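Side-chain contacts in cytochrome P450 (Rhodococcus erythropolis, PDB 3WEC), which probably acts as a heme monooxygenase that hydroxylates the quinoline nitrogen of aurachin alkaloids, a step essential for their antibiotic activity: residues M101-D104 / P105-T109; G166-D169 / K170-G173; Q275-Q278 / V279-N282. All coordinates share one frame; numbering follows the deposited sequence.

Interaction 1. Residues M101-D104 / P105-T109; sequences MLTD and PPEHT. With HEM (protoporphyrin IX containing Fe), chain B.
Asp104 O accepts the N-H of His108 at 3.1 Å and 162°, a bond from one residue to the fourth after it. The chain bends between them through Pro105 and Pro106, whose peptide bond is cis, and then turns helical, while residues 101-104 remain irregular. Thr103 crosses the histidine obliquely, its CG2 3.7 Å from His108 CB, and its carbonyl oxygen lies oblique to the ring. This is the start of helix C of the P450 fold, where the sequence DPPEHT is familiar from bacterial members and the histidine reaches a heme propionate. CG of His108 stands opposite the backbone N (chi1 159°), and NE2 gives a bond of 2.8 Å to HEM O1D, 162° at the hydrogen, with the carboxylate at the ring edge and near its plane. Met101 crosses the histidine at about a right angle, its SD 5.0 Å from the His108 ring centroid in an oblique approach, while Met101 CB comes within 3.2 Å of HEM O2D. Asp104 OD1 accepts Lys66 N; Lys66 NZ, Arg112, Arg305 and His359 are also hydrogen-bonded to the heme, and the His359 ring meets that of His108.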
# COMPACT_ATOMS: atom_id res chain seq x y z
N MET A 101 -11.35 -1.70 7.79
CA MET A 101 -11.95 -1.28 6.52
C MET A 101 -12.06 -2.42 5.51
O MET A 101 -12.30 -2.17 4.33
CB MET A 101 -11.15 -0.14 5.86
CG MET A 101 -10.82 1.06 6.75
SD MET A 101 -12.09 2.31 6.91
CE MET A 101 -11.37 3.33 8.20
N LEU A 102 -11.81 -3.66 5.95
CA LEU A 102 -12.17 -4.86 5.17
C LEU A 102 -13.63 -5.18 5.43
O LEU A 102 -13.99 -6.22 6.01
CB LEU A 102 -11.27 -6.05 5.51
CG LEU A 102 -9.78 -5.94 5.18
CD1 LEU A 102 -9.28 -7.33 4.84
CD2 LEU A 102 -9.46 -5.02 4.02
N THR A 103 -14.46 -4.23 5.02
CA THR A 103 -15.89 -4.29 5.26
C THR A 103 -16.65 -3.41 4.27
O THR A 103 -16.08 -2.60 3.55
CB THR A 103 -16.25 -3.93 6.73
OG1 THR A 103 -17.65 -4.17 6.94
CG2 THR A 103 -15.90 -2.47 7.09
N ASP A 104 -17.96 -3.60 4.25
CA ASP A 104 -18.83 -2.97 3.27
C ASP A 104 -19.82 -2.14 4.05
O ASP A 104 -19.94 -2.32 5.25
CB ASP A 104 -19.61 -4.05 2.51
CG ASP A 104 -18.72 -5.19 2.06
OD1 ASP A 104 -17.55 -4.91 1.68
OD2 ASP A 104 -19.20 -6.35 2.09
N PRO A 105 -20.51 -1.22 3.37
CA PRO A 105 -21.64 -0.53 3.96
C PRO A 105 -22.62 -1.49 4.65
O PRO A 105 -22.76 -2.63 4.20
CB PRO A 105 -22.30 0.14 2.76
CG PRO A 105 -21.13 0.50 1.91
CD PRO A 105 -20.23 -0.71 2.01
N PRO A 106 -23.28 -1.05 5.73
CA PRO A 106 -23.18 0.31 6.29
C PRO A 106 -22.04 0.51 7.30
O PRO A 106 -21.71 1.65 7.62
CB PRO A 106 -24.54 0.49 6.97
CG PRO A 106 -24.93 -0.89 7.38
CD PRO A 106 -24.29 -1.86 6.43
N GLU A 107 -21.45 -0.59 7.79
CA GLU A 107 -20.27 -0.52 8.68
C GLU A 107 -19.11 0.26 8.12
O GLU A 107 -18.55 1.09 8.83
CB GLU A 107 -19.75 -1.90 9.13
CG GLU A 107 -20.00 -3.07 8.19
CD GLU A 107 -21.14 -3.96 8.66
OE1 GLU A 107 -21.51 -3.84 9.85
OE2 GLU A 107 -21.64 -4.77 7.86
N HIS A 108 -18.76 0.01 6.85
CA HIS A 108 -17.57 0.67 6.29
C HIS A 108 -17.86 2.14 6.24
O HIS A 108 -17.00 2.94 6.61
CB HIS A 108 -17.20 0.18 4.89
CG HIS A 108 -16.34 1.16 4.12
ND1 HIS A 108 -16.87 2.17 3.37
CD2 HIS A 108 -14.98 1.30 4.06
CE1 HIS A 108 -15.88 2.88 2.83
NE2 HIS A 108 -14.72 2.35 3.26
N THR A 109 -19.06 2.49 5.77
CA THR A 109 -19.52 3.88 5.69
C THR A 109 -19.36 4.62 7.02
O THR A 109 -18.79 5.72 7.06
CB THR A 109 -20.99 3.95 5.22
OG1 THR A 109 -21.13 3.20 4.00
CG2 THR A 109 -21.49 5.43 5.01
CHA HEM B . -6.63 1.41 1.01
CHB HEM B . -2.80 1.89 -2.12
CHC HEM B . -0.53 4.83 1.08
CHD HEM B . -4.34 4.17 4.32
C1A HEM B . -5.68 1.30 -0.08
C2A HEM B . -5.93 0.35 -1.21
C3A HEM B . -4.81 0.52 -2.10
C4A HEM B . -3.98 1.51 -1.42
CMA HEM B . -4.55 -0.22 -3.44
CAA HEM B . -7.08 -0.61 -1.53
CBA HEM B . -8.08 0.27 -2.29
CGA HEM B . -9.21 -0.56 -2.93
O1A HEM B . -9.54 -1.70 -2.48
O2A HEM B . -9.84 -0.05 -3.91
C1B HEM B . -1.83 2.75 -1.46
C2B HEM B . -0.66 3.18 -2.23
C3B HEM B . -0.01 4.01 -1.26
C4B HEM B . -0.86 3.98 -0.07
CMB HEM B . -0.18 2.84 -3.62
CAB HEM B . 1.27 4.72 -1.52
CBB HEM B . 2.21 4.69 -0.61
C1C HEM B . -1.39 4.95 2.24
C2C HEM B . -0.98 5.63 3.46
C3C HEM B . -2.11 5.41 4.39
C4C HEM B . -3.11 4.61 3.70
CMC HEM B . 0.32 6.35 3.65
CAC HEM B . -2.26 5.84 5.82
CBC HEM B . -1.47 6.72 6.38
C1D HEM B . -5.32 3.27 3.70
C2D HEM B . -6.60 3.00 4.36
C3D HEM B . -7.31 2.15 3.39
C4D HEM B . -6.36 2.11 2.26
CMD HEM B . -7.02 3.42 5.75
CAD HEM B . -8.66 1.51 3.52
CBD HEM B . -9.65 2.45 2.79
CGD HEM B . -11.06 1.96 2.85
O1D HEM B . -11.96 2.84 2.93
O2D HEM B . -11.29 0.71 2.82
NA HEM B . -4.51 2.15 -0.23
NB HEM B . -2.00 3.26 -0.21
NC HEM B . -2.70 4.38 2.34
ND HEM B . -5.20 2.78 2.43
FE HEM B . -3.50 3.03 1.23
O HOH W 1 -2.09 1.08 1.84

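Interaction 2. Residues G166-D169 / K170-G173; sequences GIPD and KDRG
Pro168, Asp169 and Lys170 form most of this turn, and Pro168 makes contact through both its carbonyl and its ring. Pro168 O accepts Asp171 N at 2.9 Å with 159° at the hydrogen; this bond over three residues, with helical backbone angles at Asp169 and Lys170, defines a type I beta turn. The Pro168 ring carbons are touched by two side chains. Lys170 bends at chi2 (95°) and runs back along the turn, which brings its CD to 3.6 Å from Pro168 CB, a contact between aliphatic carbons. Asp171 approaches obliquely, its OD2 3.5 Å from Pro168 CG.

Asp169 meets Arg172 through its backbone as well as its side chain. Asp169 O receives a weak bond from Arg172 N at 3.4 Å, and Arg172 CG lies against the same oxygen. The Asp169 carboxylate faces the guanidinium edge, near that group's plane, but 4.2 Å between Asp169 OD1 and Arg172 NH2 is too long for a salt bridge; the arginine has one through NH1 with Glu159. Ile167 CG2 also meets Asp171 CB, at 3.7 Å, the two side chains crossing at about a right angle.

Asp171 occupies the N-cap position without a capping bond from its side chain: OD2 is hydrogen-bonded to Tyr210 OH and OD1 pairs with Arg174. The turn joins two helices. Helix 155-165 ends at Gly166 in a Schellman motif, its positive phi (82°) accompanied by two bonds back into the last turn, and helix 172-182 begins just beyond Asp171. Ile167 and Pro168 rest on helix 194-216, at Tyr210, Phe211 and Leu214, while Ile167 and Arg172 both touch Ser162 of helix 155-165.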
# COMPACT_ATOMS: atom_id res chain seq x y z
N GLY A 166 0.84 11.18 16.93
CA GLY A 166 1.05 11.88 18.19
C GLY A 166 1.66 10.90 19.17
O GLY A 166 1.29 10.87 20.35
N ILE A 167 2.58 10.06 18.67
CA ILE A 167 3.33 9.16 19.56
C ILE A 167 4.31 10.01 20.41
O ILE A 167 5.12 10.76 19.87
CB ILE A 167 4.06 8.05 18.79
CG1 ILE A 167 3.10 7.24 17.89
CG2 ILE A 167 4.84 7.15 19.73
CD1 ILE A 167 2.00 6.46 18.60
N PRO A 168 4.20 9.89 21.74
CA PRO A 168 5.03 10.65 22.70
C PRO A 168 6.50 10.30 22.50
O PRO A 168 6.81 9.17 22.11
CB PRO A 168 4.55 10.17 24.07
CG PRO A 168 3.21 9.54 23.83
CD PRO A 168 3.21 9.02 22.42
N ASP A 169 7.38 11.26 22.75
CA ASP A 169 8.83 11.09 22.57
C ASP A 169 9.39 9.75 23.11
O ASP A 169 10.16 9.07 22.41
CB ASP A 169 9.59 12.28 23.19
CG ASP A 169 9.59 13.52 22.29
OD1 ASP A 169 8.65 13.70 21.48
OD2 ASP A 169 10.53 14.34 22.41
N LYS A 170 8.98 9.40 24.33
CA LYS A 170 9.37 8.16 25.03
C LYS A 170 9.01 6.84 24.34
O LYS A 170 9.62 5.80 24.64
CB LYS A 170 8.73 8.11 26.43
CG LYS A 170 8.35 9.44 27.06
CD LYS A 170 6.89 9.80 26.82
CE LYS A 170 6.41 10.85 27.83
NZ LYS A 170 5.06 11.38 27.50
N ASP A 171 8.00 6.85 23.48
CA ASP A 171 7.49 5.61 22.87
C ASP A 171 7.95 5.45 21.42
O ASP A 171 7.52 4.51 20.74
CB ASP A 171 5.96 5.56 22.93
CG ASP A 171 5.41 5.62 24.35
OD1 ASP A 171 5.99 5.01 25.27
OD2 ASP A 171 4.34 6.26 24.52
N ARG A 172 8.81 6.35 20.96
CA ARG A 172 9.19 6.35 19.55
C ARG A 172 9.93 5.08 19.15
O ARG A 172 9.58 4.44 18.13
CB ARG A 172 9.93 7.63 19.14
CG ARG A 172 9.06 8.88 19.17
CD ARG A 172 9.35 9.74 17.94
NE ARG A 172 9.77 11.11 18.28
CZ ARG A 172 10.60 11.86 17.54
NH1 ARG A 172 11.11 11.38 16.41
NH2 ARG A 172 10.93 13.09 17.95
N GLY A 173 10.92 4.71 19.97
CA GLY A 173 11.62 3.43 19.89
C GLY A 173 10.65 2.26 19.85
O GLY A 173 10.83 1.34 19.04

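Interaction 3. Residues Q275-Q278 / V279-N282; sequences QFEQ and VRAN
Phe276 O is the acceptor shared by two donors here: Arg280 N reaches it at 3.1 Å with 162° at the hydrogen, and Val279 N at 2.8 Å makes a weak, strongly bent bond (119°). Val279 N also has a weak bond to Gln275 O at 3.3 Å, so its hydrogen is divided between two carbonyls, neither well aligned. Further along, Ala281 N bonds Glu277 O at 3.0 Å. Asn282 N closes the series with a short, noticeably bent bond of 2.6 Å to Gln278 O.

Among the side chains, Gln275 OE1 accepts Val344 N from a neighbouring loop. Arg280 leaves the helix extended, CG anti to its own N, then bends at chi3, which folds the guanidinium back over the preceding turn. Glu277 O lies over one face of that group and Glu277 CG at its edge, 3.6 Å from Arg280 NH2. The two side chains run alongside each other, but Glu277 OE2 and Arg280 NH2 stay 5.1 Å apart, beyond a salt bridge. The Phe276 ring meets Arg280 NH1 obliquely, its plane 43° from the guanidinium, and also contacts the ring of Phe269.

Val279 packs inward against helices 286-296 and 364-381. With Asn282 the first residue to leave helical angles, these bonds make up the last turns of a short alpha-helix, which by its order in the chain is helix J of the P450 fold.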
# COMPACT_ATOMS: atom_id res chain seq x y z
N GLN A 275 14.36 10.95 -17.70
CA GLN A 275 13.08 11.34 -17.07
C GLN A 275 13.36 12.07 -15.76
O GLN A 275 12.62 12.97 -15.35
CB GLN A 275 12.19 10.12 -16.79
CG GLN A 275 11.67 9.37 -18.01
CD GLN A 275 10.80 10.23 -18.91
OE1 GLN A 275 9.99 11.02 -18.44
NE2 GLN A 275 10.97 10.07 -20.23
N PHE A 276 14.42 11.62 -15.09
CA PHE A 276 14.91 12.26 -13.88
C PHE A 276 15.43 13.64 -14.22
O PHE A 276 15.06 14.62 -13.57
CB PHE A 276 16.00 11.41 -13.22
CG PHE A 276 16.52 11.99 -11.93
CD1 PHE A 276 15.69 12.09 -10.81
CD2 PHE A 276 17.83 12.45 -11.85
CE1 PHE A 276 16.17 12.63 -9.63
CE2 PHE A 276 18.30 12.99 -10.67
CZ PHE A 276 17.48 13.08 -9.56
N GLU A 277 16.27 13.72 -15.26
CA GLU A 277 16.80 14.99 -15.75
C GLU A 277 15.68 16.02 -15.98
O GLU A 277 15.81 17.19 -15.56
CB GLU A 277 17.65 14.78 -17.02
CG GLU A 277 19.14 14.74 -16.73
CD GLU A 277 19.95 13.95 -17.76
OE1 GLU A 277 19.78 14.17 -18.98
OE2 GLU A 277 20.77 13.12 -17.33
N GLN A 278 14.58 15.57 -16.59
CA GLN A 278 13.35 16.37 -16.76
C GLN A 278 12.84 16.96 -15.44
O GLN A 278 12.48 18.14 -15.40
CB GLN A 278 12.24 15.51 -17.36
CG GLN A 278 12.59 14.84 -18.68
CD GLN A 278 12.11 15.62 -19.89
OE1 GLN A 278 12.54 16.76 -20.14
NE2 GLN A 278 11.22 15.01 -20.66
N VAL A 279 12.80 16.14 -14.38
CA VAL A 279 12.30 16.59 -13.07
C VAL A 279 13.18 17.70 -12.44
O VAL A 279 12.67 18.79 -12.01
CB VAL A 279 12.08 15.41 -12.08
CG1 VAL A 279 11.71 15.91 -10.70
CG2 VAL A 279 11.02 14.45 -12.61
N ARG A 280 14.48 17.39 -12.28
CA ARG A 280 15.47 18.36 -11.75
C ARG A 280 15.50 19.69 -12.56
O ARG A 280 15.73 20.78 -11.98
CB ARG A 280 16.90 17.74 -11.64
CG ARG A 280 17.93 18.72 -11.04
CD ARG A 280 19.37 18.22 -11.10
NE ARG A 280 19.92 18.28 -12.46
CZ ARG A 280 19.77 17.31 -13.36
NH1 ARG A 280 19.09 16.20 -13.04
NH2 ARG A 280 20.28 17.44 -14.57
N ALA A 281 15.26 19.59 -13.87
CA ALA A 281 15.17 20.77 -14.73
C ALA A 281 13.76 21.39 -14.82
O ALA A 281 13.66 22.58 -15.11
CB ALA A 281 15.73 20.49 -16.13
N ASN A 282 12.71 20.61 -14.60
CA ASN A 282 11.32 21.12 -14.64
C ASN A 282 10.53 20.76 -13.39
O ASN A 282 9.75 19.80 -13.42
CB ASN A 282 10.55 20.58 -15.84
CG ASN A 282 11.36 20.59 -17.11
OD1 ASN A 282 11.93 21.61 -17.48
ND2 ASN A 282 11.40 19.45 -17.80

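Overall arrangement
The three contacts follow one another along the chain without touching, and their closeness to the heme falls in the same order. Interaction 1 belongs to the heme pocket itself, and its Leu102 touches the bound aurachin intermediate; Cys361 is the axial ligand of the iron. Interaction 2 is about 17 Å from interaction 1 between nearest atoms, and the Ile167 side chain stays about 12 Å from the heme. Interaction 3 lies on the opposite side of the chain's centre from interaction 1, with about 32 Å between nearest atoms, and about 27 Å from interaction 2. Geometrically, 101-109 opens a helix, 166-173 links two, and 275-282 ends one.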